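Local coordinates for protein CG8862 (Drosophila melanogaster, PDB 3ISM) that probably acts as a magnesium-dependent mitochondrial endonuclease that cleaves DNA and RNA, and is caught here in complex with its protein inhibitor, at residues W52-L57 with Y155-P160; S71-K76 with E117-S122; G100-A105 with A125-Q130; V184-H189 with M210-I215. All blocks are in the same frame, centred on the assembly; numbering follows the deposited sequence.

Interaction 1 (W52-L57 with Y155-P160); sequences WVFEHL and YVCTGP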
loop_
_atom_site.group_PDB
_atom_site.type_symbol
_atom_site.label_atom_id
_atom_site.label_comp_id
_atom_site.label_asym_id
_atom_site.label_seq_id
_atom_site.Cartn_x
_atom_site.Cartn_y
_atom_site.Cartn_z
ATOM N N TRP B 52 6.390 4.287 -9.470
ATOM C CA TRP B 52 7.763 4.485 -9.942
ATOM C C TRP B 52 7.767 5.342 -11.204
ATOM O O TRP B 52 6.734 5.473 -11.895
ATOM C CB TRP B 52 8.493 3.145 -10.217
ATOM C CG TRP B 52 7.778 2.170 -11.142
ATOM C CD1 TRP B 52 6.991 1.124 -10.768
ATOM C CD2 TRP B 52 7.825 2.134 -12.580
ATOM N NE1 TRP B 52 6.516 0.452 -11.875
ATOM C CE2 TRP B 52 7.016 1.050 -13.001
ATOM C CE3 TRP B 52 8.450 2.916 -13.550
ATOM C CZ2 TRP B 52 6.819 0.737 -14.350
ATOM C CZ3 TRP B 52 8.251 2.597 -14.907
ATOM C CH2 TRP B 52 7.435 1.530 -15.283
ATOM N N VAL B 53 8.914 5.960 -11.485
ATOM C CA VAL B 53 9.155 6.500 -12.812
ATOM C C VAL B 53 10.478 5.907 -13.329
ATOM O O VAL B 53 11.311 5.444 -12.532
ATOM C CB VAL B 53 9.227 8.047 -12.832
ATOM C CG1 VAL B 53 7.934 8.671 -12.364
ATOM C CG2 VAL B 53 10.405 8.546 -11.991
ATOM N N PHE B 54 10.656 5.928 -14.650
ATOM C CA PHE B 54 11.855 5.397 -15.256
ATOM C C PHE B 54 12.425 6.394 -16.268
ATOM O O PHE B 54 11.687 7.028 -17.030
ATOM C CB PHE B 54 11.602 4.031 -15.917
ATOM C CG PHE B 54 12.698 3.042 -15.659
ATOM C CD1 PHE B 54 12.539 2.053 -14.693
ATOM C CD2 PHE B 54 13.918 3.150 -16.325
ATOM C CE1 PHE B 54 13.581 1.156 -14.418
ATOM C CE2 PHE B 54 14.960 2.266 -16.049
ATOM C CZ PHE B 54 14.795 1.272 -15.085
ATOM N N GLU B 55 13.742 6.535 -16.259
ATOM C CA GLU B 55 14.421 7.529 -17.100
ATOM C C GLU B 55 15.667 6.909 -17.699
ATOM O O GLU B 55 16.306 6.062 -17.083
ATOM C CB GLU B 55 14.813 8.762 -16.284
ATOM C CG GLU B 55 13.636 9.569 -15.668
ATOM C CD GLU B 55 14.120 10.605 -14.634
ATOM O OE1 GLU B 55 14.733 10.200 -13.621
ATOM O OE2 GLU B 55 13.891 11.819 -14.828
ATOM N N HIS B 56 15.995 7.331 -18.917
ATOM C CA HIS B 56 17.245 6.975 -19.540
ATOM C C HIS B 56 17.935 8.284 -19.897
ATOM O O HIS B 56 17.484 9.003 -20.782
ATOM C CB HIS B 56 17.021 6.089 -20.779
ATOM C CG HIS B 56 18.162 6.116 -21.757
ATOM N ND1 HIS B 56 17.981 6.356 -23.100
ATOM C CD2 HIS B 56 19.497 5.961 -21.579
ATOM C CE1 HIS B 56 19.156 6.344 -23.712
ATOM N NE2 HIS B 56 20.093 6.111 -22.810
ATOM N N LEU B 57 19.023 8.581 -19.189
ATOM C CA LEU B 57 19.726 9.849 -19.323
ATOM C C LEU B 57 21.016 9.693 -20.121
ATOM O O LEU B 57 21.741 8.687 -19.989
ATOM C CB LEU B 57 20.061 10.446 -17.947
ATOM C CG LEU B 57 19.036 10.359 -16.807
ATOM C CD1 LEU B 57 19.605 11.061 -15.560
ATOM C CD2 LEU B 57 17.664 10.943 -17.182
ATOM N N TYR B 155 20.603 4.714 -16.645
ATOM C CA TYR B 155 19.193 4.351 -16.498
ATOM C C TYR B 155 18.820 4.431 -15.032
ATOM O O TYR B 155 19.568 3.964 -14.169
ATOM C CB TYR B 155 18.912 2.946 -17.050
ATOM C CG TYR B 155 19.172 2.790 -18.530
ATOM C CD1 TYR B 155 18.126 2.806 -19.448
ATOM C CD2 TYR B 155 20.465 2.621 -19.009
ATOM C CE1 TYR B 155 18.364 2.660 -20.816
ATOM C CE2 TYR B 155 20.713 2.479 -20.368
ATOM C CZ TYR B 155 19.663 2.499 -21.259
ATOM O OH TYR B 155 19.933 2.349 -22.598
ATOM N N VAL B 156 17.681 5.040 -14.745
ATOM C CA VAL B 156 17.308 5.290 -13.358
ATOM C C VAL B 156 15.809 5.128 -13.090
ATOM O O VAL B 156 14.962 5.633 -13.835
ATOM C CB VAL B 156 17.873 6.671 -12.829
ATOM C CG1 VAL B 156 17.516 7.809 -13.784
ATOM C CG2 VAL B 156 17.398 6.966 -11.399
ATOM N N CYS B 157 15.519 4.380 -12.033
ATOM C CA CYS B 157 14.183 4.215 -11.505
ATOM C C CYS B 157 14.083 4.896 -10.148
ATOM O O CYS B 157 14.904 4.659 -9.254
ATOM C CB CYS B 157 13.853 2.731 -11.348
ATOM S SG CYS B 157 12.136 2.430 -10.832
ATOM N N THR B 158 13.072 5.747 -10.011
ATOM C CA THR B 158 12.862 6.578 -8.832
ATOM C C THR B 158 11.454 6.288 -8.328
ATOM O O THR B 158 10.542 6.168 -9.137
ATOM C CB THR B 158 12.950 8.085 -9.217
ATOM O OG1 THR B 158 14.239 8.371 -9.792
ATOM C CG2 THR B 158 12.718 8.973 -8.000
ATOM N N GLY B 159 11.263 6.174 -7.013
ATOM C CA GLY B 159 9.920 5.919 -6.470
ATOM C C GLY B 159 9.819 6.040 -4.955
ATOM O O GLY B 159 10.820 6.182 -4.273
ATOM N N PRO B 160 8.583 6.017 -4.429
ATOM C CA PRO B 160 8.294 6.083 -3.007
ATOM C C PRO B 160 8.336 4.737 -2.293
ATOM O O PRO B 160 8.164 3.676 -2.923
ATOM C CB PRO B 160 6.870 6.633 -2.985
ATOM C CG PRO B 160 6.243 6.096 -4.229
ATOM C CD PRO B 160 7.351 6.026 -5.247
HETATM O O HOH W 1 14.012 7.858 -12.498
#
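Strands 49-57 and 153-161 lie next to each other in the large mixed sheet of this DNA/RNA non-specific endonuclease of the His-Me finger clan. The two segments pair antiparallel, with axes approaching to 4.7 Å. Tyr155, Val156 and Cys157 bury more area here than any other residues, and their side chains alternate between the two faces of the sheet. Tyr155 stands beside His56 in a non-hydrogen-bonded pair, where the rings form an offset stack with centroids 4.5 Å apart and planes at 14°. Within it, His56 CD2 lies over the rim of the phenol ring, 3.5 Å from Tyr155 CZ. Asn153 OD1 and Arg18 NH1 bind the two nitrogens of the imidazole, which fixes its rotation. Further along this face, Cys157 has SG anti to its backbone N (chi1 -175°), so the sulfur meets the Trp52 and Phe54 rings obliquely, while Cys157 CB approaches Phe54 CE1 to 3.5 Å.

On the other face, Val156 runs alongside Glu55. Val156 CG1 occupies the crowded position between backbone N and carbonyl carbon, and comes 3.7 Å from Glu55 OE1. Their backbones exchange two hydrogen bonds, Glu55 N to Val156 O being 2.9 Å long. Glu55 OE2 hydrogen-bonds His108 NE2 and Asn107 ND2, and Thr158 OG1 hydrogen-bonds Lys192 NZ. A water completes this polar row: it accepts from Thr158 OG1 and donates to Glu55 OE1 at 2.7 Å and to Val156 O at 2.8 Å, so that this carbonyl receives two donors.

Interaction 2 (S71-K76 with E117-S122); sequences SKCDFK and ETFYLS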
loop_
_atom_site.group_PDB
_atom_site.type_symbol
_atom_site.label_atom_id
_atom_site.label_comp_id
_atom_site.label_asym_id
_atom_site.label_seq_id
_atom_site.Cartn_x
_atom_site.Cartn_y
_atom_site.Cartn_z
ATOM N N SER B 71 10.873 28.189 -16.351
ATOM C CA SER B 71 9.985 29.205 -15.786
ATOM C C SER B 71 8.621 29.224 -16.480
ATOM O O SER B 71 7.658 29.804 -15.961
ATOM C CB SER B 71 10.639 30.596 -15.842
ATOM O OG SER B 71 10.512 31.197 -17.128
ATOM N N LYS B 72 8.538 28.589 -17.648
ATOM C CA LYS B 72 7.264 28.484 -18.367
ATOM C C LYS B 72 6.430 27.307 -17.871
ATOM O O LYS B 72 5.311 27.104 -18.339
ATOM C CB LYS B 72 7.481 28.391 -19.887
ATOM C CG LYS B 72 8.333 29.534 -20.485
ATOM C CD LYS B 72 7.760 30.016 -21.812
ATOM C CE LYS B 72 8.713 30.945 -22.554
ATOM N NZ LYS B 72 9.481 30.252 -23.632
ATOM N N CYS B 73 6.973 26.548 -16.913
ATOM C CA CYS B 73 6.340 25.321 -16.417
ATOM C C CYS B 73 5.615 25.481 -15.090
ATOM O O CYS B 73 6.184 25.992 -14.122
ATOM C CB CYS B 73 7.388 24.238 -16.223
ATOM S SG CYS B 73 8.435 23.957 -17.615
ATOM N N ASP B 74 4.380 24.986 -15.039
ATOM C CA ASP B 74 3.568 25.047 -13.827
ATOM C C ASP B 74 3.021 23.673 -13.449
ATOM O O ASP B 74 2.803 22.817 -14.313
ATOM C CB ASP B 74 2.408 26.030 -13.996
ATOM C CG ASP B 74 2.874 27.422 -14.373
ATOM O OD1 ASP B 74 3.621 28.043 -13.576
ATOM O OD2 ASP B 74 2.484 27.893 -15.469
ATOM N N PHE B 75 2.796 23.487 -12.154
ATOM C CA PHE B 75 2.246 22.254 -11.619
ATOM C C PHE B 75 0.770 22.170 -12.006
ATOM O O PHE B 75 -0.001 23.098 -11.754
ATOM C CB PHE B 75 2.414 22.222 -10.101
ATOM C CG PHE B 75 3.856 22.234 -9.637
ATOM C CD1 PHE B 75 4.585 21.061 -9.570
ATOM C CD2 PHE B 75 4.468 23.415 -9.253
ATOM C CE1 PHE B 75 5.900 21.060 -9.136
ATOM C CE2 PHE B 75 5.783 23.425 -8.820
ATOM C CZ PHE B 75 6.502 22.244 -8.761
ATOM N N LYS B 76 0.386 21.071 -12.643
ATOM C CA LYS B 76 -0.962 20.947 -13.201
ATOM C C LYS B 76 -1.512 19.546 -13.048
ATOM O O LYS B 76 -0.743 18.572 -13.077
ATOM C CB LYS B 76 -0.970 21.363 -14.674
ATOM C CG LYS B 76 -0.022 20.586 -15.582
ATOM C CD LYS B 76 0.592 21.513 -16.653
ATOM C CE LYS B 76 1.678 20.805 -17.502
ATOM N NZ LYS B 76 2.444 19.767 -16.746
ATOM N N GLU B 117 6.247 18.204 -19.314
ATOM C CA GLU B 117 5.585 16.973 -18.903
ATOM C C GLU B 117 5.990 16.452 -17.507
ATOM O O GLU B 117 5.268 15.644 -16.917
ATOM C CB GLU B 117 5.781 15.882 -19.966
ATOM C CG GLU B 117 5.010 16.090 -21.286
ATOM C CD GLU B 117 5.586 15.241 -22.425
ATOM O OE1 GLU B 117 6.404 14.338 -22.140
ATOM O OE2 GLU B 117 5.248 15.481 -23.607
ATOM N N THR B 118 7.128 16.891 -16.971
ATOM C CA THR B 118 7.492 16.499 -15.600
ATOM C C THR B 118 6.680 17.273 -14.559
ATOM O O THR B 118 6.692 16.935 -13.377
ATOM C CB THR B 118 9.003 16.683 -15.304
ATOM O OG1 THR B 118 9.334 18.083 -15.296
ATOM C CG2 THR B 118 9.849 15.974 -16.361
ATOM N N PHE B 119 5.956 18.302 -14.989
ATOM C CA PHE B 119 5.154 19.090 -14.047
ATOM C C PHE B 119 3.701 18.623 -13.833
ATOM O O PHE B 119 2.944 19.259 -13.092
ATOM C CB PHE B 119 5.234 20.581 -14.380
ATOM C CG PHE B 119 6.538 21.219 -13.967
ATOM C CD1 PHE B 119 6.612 21.987 -12.809
ATOM C CD2 PHE B 119 7.695 21.039 -14.727
ATOM C CE1 PHE B 119 7.816 22.576 -12.419
ATOM C CE2 PHE B 119 8.910 21.633 -14.345
ATOM C CZ PHE B 119 8.968 22.403 -13.189
ATOM N N TYR B 120 3.318 17.503 -14.452
ATOM C CA TYR B 120 2.027 16.901 -14.136
ATOM C C TYR B 120 2.064 16.432 -12.698
ATOM O O TYR B 120 3.051 15.816 -12.272
ATOM C CB TYR B 120 1.701 15.721 -15.050
ATOM C CG TYR B 120 1.272 16.124 -16.432
ATOM C CD1 TYR B 120 0.076 16.801 -16.638
ATOM C CD2 TYR B 120 2.067 15.828 -17.540
ATOM C CE1 TYR B 120 -0.322 17.183 -17.921
ATOM C CE2 TYR B 120 1.677 16.193 -18.823
ATOM C CZ TYR B 120 0.479 16.866 -19.005
ATOM O OH TYR B 120 0.088 17.239 -20.276
ATOM N N LEU B 121 0.995 16.717 -11.955
ATOM C CA LEU B 121 0.890 16.277 -10.571
ATOM C C LEU B 121 0.942 14.756 -10.385
ATOM O O LEU B 121 1.175 14.283 -9.277
ATOM C CB LEU B 121 -0.375 16.837 -9.915
ATOM C CG LEU B 121 -0.312 18.355 -9.736
ATOM C CD1 LEU B 121 -1.690 18.905 -9.411
ATOM C CD2 LEU B 121 0.711 18.726 -8.653
ATOM N N SER B 122 0.722 13.996 -11.458
ATOM C CA SER B 122 0.900 12.549 -11.385
ATOM C C SER B 122 2.364 12.134 -11.269
ATOM O O SER B 122 2.647 10.991 -10.921
ATOM C CB SER B 122 0.241 11.849 -12.566
ATOM O OG SER B 122 0.717 12.363 -13.781
#
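Three rings and one ammonium group set the geometry where the loop 71-76 meets the loop 117-122. Phe119 points its side chain at the opposite loop and presents an edge, through CD1 and CE1, to the face of Phe75. This is an edge-to-face pair with centroids 5.1 Å apart and planes at 57°, and Phe119 CD1 stands over the centre of the Phe75 ring. The face of Phe119 is used differently: Cys73 CB sits above it in a CH-pi contact, 3.6 Å from the centroid and 16° off the normal, with its sulfur further out and oblique. The loop pair flanks the active site, for the Phe119 ring also packs edge-to-face with His101, the predicted proton acceptor. An alanine in place of Phe119 would remove these ring contacts and would probably leave Cys73 and Phe75 poorly packed against this loop.

The backbones join in a single bridge between Lys76 and Tyr120. Lys76 N donates to Phe119 O at 3.2 Å, and Leu121 N donates to Lys76 O at 2.8 Å. Lys76 starts out away from the other loop, but bends at chi2 and chi4 and folds back until NZ hangs over the centre of the Tyr120 ring, 3.8 Å from its centroid and 10° off the normal. The inhibitor chain, CG4930, reaches this surface: its Tyr331 packs edge-to-face with Phe75, and its Asp238 lies against Lys76.

Lys76 NZ also hydrogen-bonds Asp116 O. This carbonyl and the nearby inhibitor acid would probably favour the protonated amine that the cation-pi contact with Tyr120 requires.

Interaction 3 (G100-A105 with A125-Q130); sequences GHMAAA and APQVGQ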
loop_
_atom_site.group_PDB
_atom_site.type_symbol
_atom_site.label_atom_id
_atom_site.label_comp_id
_atom_site.label_asym_id
_atom_site.label_seq_id
_atom_site.Cartn_x
_atom_site.Cartn_y
_atom_site.Cartn_z
ATOM N N GLY B 100 6.920 17.258 -5.066
ATOM C CA GLY B 100 8.278 16.780 -5.385
ATOM C C GLY B 100 8.320 15.901 -6.619
ATOM O O GLY B 100 7.678 14.827 -6.648
ATOM N N HIS B 101 9.056 16.357 -7.642
ATOM C CA HIS B 101 9.227 15.591 -8.874
ATOM C C HIS B 101 9.819 14.213 -8.564
ATOM O O HIS B 101 10.833 14.118 -7.851
ATOM C CB HIS B 101 10.228 16.268 -9.804
ATOM C CG HIS B 101 9.722 17.486 -10.500
ATOM N ND1 HIS B 101 9.704 18.735 -9.908
ATOM C CD2 HIS B 101 9.293 17.665 -11.772
ATOM C CE1 HIS B 101 9.244 19.620 -10.777
ATOM N NE2 HIS B 101 8.992 18.997 -11.916
ATOM N N MET B 102 9.220 13.165 -9.125
ATOM C CA MET B 102 9.912 11.880 -9.217
ATOM C C MET B 102 10.900 11.885 -10.400
ATOM O O MET B 102 12.090 11.678 -10.209
ATOM C CB MET B 102 8.919 10.702 -9.271
ATOM C CG MET B 102 8.024 10.555 -8.034
ATOM S SD MET B 102 8.883 10.193 -6.470
ATOM C CE MET B 102 9.127 11.871 -5.821
ATOM N N ALA B 103 10.408 12.119 -11.614
ATOM C CA ALA B 103 11.268 12.394 -12.755
ATOM C C ALA B 103 11.558 13.894 -12.730
ATOM O O ALA B 103 10.654 14.704 -12.992
ATOM C CB ALA B 103 10.569 12.020 -14.069
ATOM N N ALA B 104 12.797 14.257 -12.393
ATOM C CA ALA B 104 13.196 15.664 -12.224
ATOM C C ALA B 104 13.178 16.439 -13.536
ATOM O O ALA B 104 13.511 15.907 -14.601
ATOM C CB ALA B 104 14.582 15.763 -11.573
ATOM N N ALA B 105 12.782 17.703 -13.450
ATOM C CA ALA B 105 12.670 18.564 -14.621
ATOM C C ALA B 105 14.019 18.740 -15.338
ATOM O O ALA B 105 14.072 18.865 -16.571
ATOM C CB ALA B 105 12.106 19.900 -14.206
ATOM N N ALA B 125 5.114 13.617 -5.663
ATOM C CA ALA B 125 4.792 13.087 -4.339
ATOM C C ALA B 125 5.169 14.117 -3.287
ATOM O O ALA B 125 6.100 14.912 -3.497
ATOM C CB ALA B 125 5.497 11.746 -4.062
ATOM N N PRO B 126 4.418 14.144 -2.171
ATOM C CA PRO B 126 4.735 15.075 -1.094
ATOM C C PRO B 126 6.119 14.808 -0.540
ATOM O O PRO B 126 6.418 13.700 -0.090
ATOM C CB PRO B 126 3.642 14.800 -0.041
ATOM C CG PRO B 126 2.512 14.250 -0.839
ATOM C CD PRO B 126 3.189 13.390 -1.891
ATOM N N GLN B 127 6.960 15.828 -0.613
ATOM C CA GLN B 127 8.298 15.767 -0.055
ATOM C C GLN B 127 8.513 16.960 0.856
ATOM O O GLN B 127 8.047 18.066 0.551
ATOM C CB GLN B 127 9.340 15.786 -1.168
ATOM C CG GLN B 127 9.237 14.597 -2.121
ATOM C CD GLN B 127 10.382 14.552 -3.105
ATOM O OE1 GLN B 127 10.766 15.569 -3.667
ATOM N NE2 GLN B 127 10.944 13.363 -3.307
ATOM N N VAL B 128 9.209 16.726 1.970
ATOM C CA VAL B 128 9.787 17.810 2.778
ATOM C C VAL B 128 10.590 18.740 1.866
ATOM O O VAL B 128 11.344 18.278 1.003
ATOM C CB VAL B 128 10.685 17.220 3.901
ATOM C CG1 VAL B 128 11.462 18.297 4.643
ATOM C CG2 VAL B 128 9.827 16.396 4.877
ATOM N N GLY B 129 10.405 20.044 2.040
ATOM C CA GLY B 129 11.026 21.033 1.181
ATOM C C GLY B 129 12.476 21.322 1.520
ATOM O O GLY B 129 13.379 20.681 0.986
ATOM N N GLN B 130 12.675 22.325 2.374
ATOM C CA GLN B 130 13.971 22.648 2.951
ATOM C C GLN B 130 14.514 21.426 3.670
ATOM O O GLN B 130 13.821 20.821 4.505
ATOM C CB GLN B 130 13.830 23.795 3.950
ATOM C CG GLN B 130 13.674 25.167 3.322
ATOM C CD GLN B 130 13.410 26.250 4.356
ATOM O OE1 GLN B 130 14.341 26.846 4.909
ATOM N NE2 GLN B 130 12.131 26.522 4.612
#
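The carboxamide of Gln127 is the flat group that lies against the backbone pair of Gly100 and Ala125, and its two neighbours across the gap approach from the same side of its plane. Gly100 CA lies 3.8 Å from Gln127 CD, and the methyl Met102 CE lies 4.0 Å from the same carbon. The imidazole of His101, by contrast, points away from 125-130; besides Phe119, Thr118 packs on it.

The backbone pair carries the contact. Gly100 and Ala125 form an antiparallel hydrogen-bonded pair whose two bonds differ in geometry. Ala125 N donates to Gly100 O at 3.0 Å, in the carbonyl plane and on a lone pair, whereas Gly100 N reaches Ala125 O at 2.9 Å from above that carbonyl's plane, 34° out of it. Met102 bends at chi2 and chi3, which carries CE back to 4.0 Å from Ala125 CB.

Residues 98-101 spell the Asp-Arg-Gly-His signature of this nuclease family, and His101 is the predicted proton acceptor. Two antiparallel strands followed by helices that carry the magnesium ligands Asn133 (end of 129-133) and Glu141 (136-146) are consistent with the beta-beta-alpha metal motif of His-Me finger enzymes. The pair 98-101 and 124-127 rests on the large sheet: Met102 packs on Pro50 and Val53 of strand 49-57, and Phe190 of strand 189-197 touches Met102, Ala125 and Gln127. Helix 136-146 adjoins both segments, with Trp137 against Gln127 and Glu141 and Arg145 against Ala104.

Interaction 4 (V184-H189 with M210-I215); sequences VAVPTH and MPNQVI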
loop_
_atom_site.group_PDB
_atom_site.type_symbol
_atom_site.label_atom_id
_atom_site.label_comp_id
_atom_site.label_asym_id
_atom_site.label_seq_id
_atom_site.Cartn_x
_atom_site.Cartn_y
_atom_site.Cartn_z
ATOM N N VAL B 184 -3.671 12.402 -0.589
ATOM C CA VAL B 184 -2.401 12.100 -1.249
ATOM C C VAL B 184 -1.413 11.572 -0.193
ATOM O O VAL B 184 -1.187 12.222 0.825
ATOM C CB VAL B 184 -1.856 13.338 -2.004
ATOM C CG1 VAL B 184 -0.511 13.020 -2.733
ATOM C CG2 VAL B 184 -2.882 13.811 -3.007
ATOM N N ALA B 185 -0.864 10.376 -0.427
ATOM C CA ALA B 185 0.040 9.751 0.530
ATOM C C ALA B 185 1.379 10.483 0.643
ATOM O O ALA B 185 1.941 10.924 -0.363
ATOM C CB ALA B 185 0.278 8.313 0.157
ATOM N N VAL B 186 1.878 10.605 1.871
ATOM C CA VAL B 186 3.209 11.142 2.125
ATOM C C VAL B 186 4.151 9.969 2.404
ATOM O O VAL B 186 4.127 9.369 3.491
ATOM C CB VAL B 186 3.240 12.149 3.294
ATOM C CG1 VAL B 186 4.666 12.695 3.475
ATOM C CG2 VAL B 186 2.222 13.320 3.071
ATOM N N PRO B 187 4.969 9.618 1.410
ATOM C CA PRO B 187 5.891 8.487 1.561
ATOM C C PRO B 187 6.901 8.684 2.696
ATOM O O PRO B 187 7.276 9.819 3.012
ATOM C CB PRO B 187 6.580 8.424 0.190
ATOM C CG PRO B 187 5.566 9.087 -0.769
ATOM C CD PRO B 187 5.048 10.223 0.065
ATOM N N THR B 188 7.318 7.585 3.317
ATOM C CA THR B 188 8.267 7.645 4.431
ATOM C C THR B 188 9.691 7.866 3.879
ATOM O O THR B 188 10.529 8.457 4.535
ATOM C CB THR B 188 8.238 6.339 5.290
ATOM O OG1 THR B 188 8.764 5.231 4.527
ATOM C CG2 THR B 188 6.824 6.027 5.737
ATOM N N HIS B 189 9.933 7.363 2.668
ATOM C CA HIS B 189 11.276 7.325 2.053
ATOM C C HIS B 189 11.112 7.352 0.534
ATOM O O HIS B 189 10.029 7.094 0.021
ATOM C CB HIS B 189 12.028 6.026 2.407
ATOM C CG HIS B 189 12.339 5.844 3.866
ATOM N ND1 HIS B 189 11.382 5.487 4.795
ATOM C CD2 HIS B 189 13.514 5.885 4.541
ATOM C CE1 HIS B 189 11.944 5.366 5.986
ATOM N NE2 HIS B 189 13.239 5.605 5.860
ATOM N N MET B 210 16.527 7.338 0.715
ATOM C CA MET B 210 16.642 8.504 1.598
ATOM C C MET B 210 15.312 8.748 2.279
ATOM O O MET B 210 14.290 8.633 1.637
ATOM C CB MET B 210 17.072 9.742 0.811
ATOM C CG MET B 210 18.446 9.609 0.157
ATOM S SD MET B 210 18.859 11.022 -0.880
ATOM C CE MET B 210 18.912 12.363 0.292
ATOM N N PRO B 211 15.327 9.074 3.582
ATOM C CA PRO B 211 14.068 9.290 4.285
ATOM C C PRO B 211 13.456 10.639 3.889
ATOM O O PRO B 211 14.182 11.613 3.641
ATOM C CB PRO B 211 14.485 9.268 5.762
ATOM C CG PRO B 211 15.917 9.814 5.746
ATOM C CD PRO B 211 16.506 9.286 4.455
ATOM N N ASN B 212 12.132 10.676 3.823
ATOM C CA ASN B 212 11.395 11.880 3.493
ATOM C C ASN B 212 11.320 12.778 4.737
ATOM O O ASN B 212 10.268 12.929 5.357
ATOM C CB ASN B 212 9.998 11.501 2.973
ATOM C CG ASN B 212 9.234 12.678 2.365
ATOM O OD1 ASN B 212 9.793 13.750 2.159
ATOM N ND2 ASN B 212 7.940 12.458 2.047
ATOM N N GLN B 213 12.455 13.369 5.095
ATOM C CA GLN B 213 12.530 14.232 6.268
ATOM C C GLN B 213 13.645 15.238 6.070
ATOM O O GLN B 213 14.423 15.113 5.127
ATOM C CB GLN B 213 12.791 13.401 7.535
ATOM C CG GLN B 213 14.124 12.694 7.533
ATOM C CD GLN B 213 14.167 11.512 8.482
ATOM O OE1 GLN B 213 13.157 10.816 8.689
ATOM N NE2 GLN B 213 15.347 11.257 9.041
ATOM N N VAL B 214 13.745 16.216 6.969
ATOM C CA VAL B 214 14.891 17.127 6.954
ATOM C C VAL B 214 16.204 16.351 7.158
ATOM O O VAL B 214 16.408 15.679 8.173
ATOM C CB VAL B 214 14.748 18.268 7.980
ATOM C CG1 VAL B 214 16.070 19.044 8.144
ATOM C CG2 VAL B 214 13.626 19.213 7.573
ATOM N N ILE B 215 17.067 16.419 6.149
ATOM C CA ILE B 215 18.399 15.839 6.215
ATOM C C ILE B 215 19.413 16.972 6.262
ATOM O O ILE B 215 19.277 17.959 5.536
ATOM C CB ILE B 215 18.689 14.944 4.981
ATOM C CG1 ILE B 215 17.749 13.739 4.969
ATOM C CG2 ILE B 215 20.145 14.455 4.996
ATOM C CD1 ILE B 215 17.794 12.983 3.689
#
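Asn212 holds the tight half of this contact with two hydrogen bonds to consecutive carbonyls. Its ND2 donates to Pro187 O at 2.9 Å, only 5° out of the amide plane, and its backbone N donates to Thr188 O at 2.8 Å, almost straight at 171°. CG lies anti to the backbone N, which sends the amide across toward Val186, whose CG1 is 3.6 Å from Asn212 ND2. The amide has further partners in Pro126 O and Val128 N, so it is gripped at both ends. Thr188 and His189 together face Leu161 in a classic beta bulge as strand 189-197 begins, and Asn212 is the centre of an inverse gamma turn just past strand 203-211. Within the bulge, Thr188 OG1, also bonded to Leu161 O and Leu163 N, meets His189 ND1 at 2.6 Å, at the edge of the imidazole and in its plane. The ring then slants against Pro211, with His189 CD2 3.5 Å from Pro211 CA. An alanine replacing His189 would lose the bond to Thr188 OG1 and the packing on Pro211, probably loosening mainly the Pro211 side. This is the looser part: His189 and Pro211 are both partly exposed, and beyond them the chain runs on through exposed Gln213.

Interaction 3 touches each of the other three. Interaction 1 backs it from the large sheet, with Glu55 OE2 3.4 Å from Ala103 CA. Interaction 2 flanks the predicted catalytic residue: Phe119 CE2 is 3.6 Å from His101 NE2. Interaction 4 fastens the far end through the Asn212 amide, and it also meets interaction 1 directly, Pro160 CB lying 3.6 Å from Pro187 CG. Side chains approach the bound magnesium to about 4 Å in interaction 3 (Gln127), 8 Å in interaction 2 (Phe75), 9 Å in interaction 1 (Thr158) and 10 Å in interaction 4 (Asn212). Interactions 2 and 4, with centres 21 Å apart, do not touch.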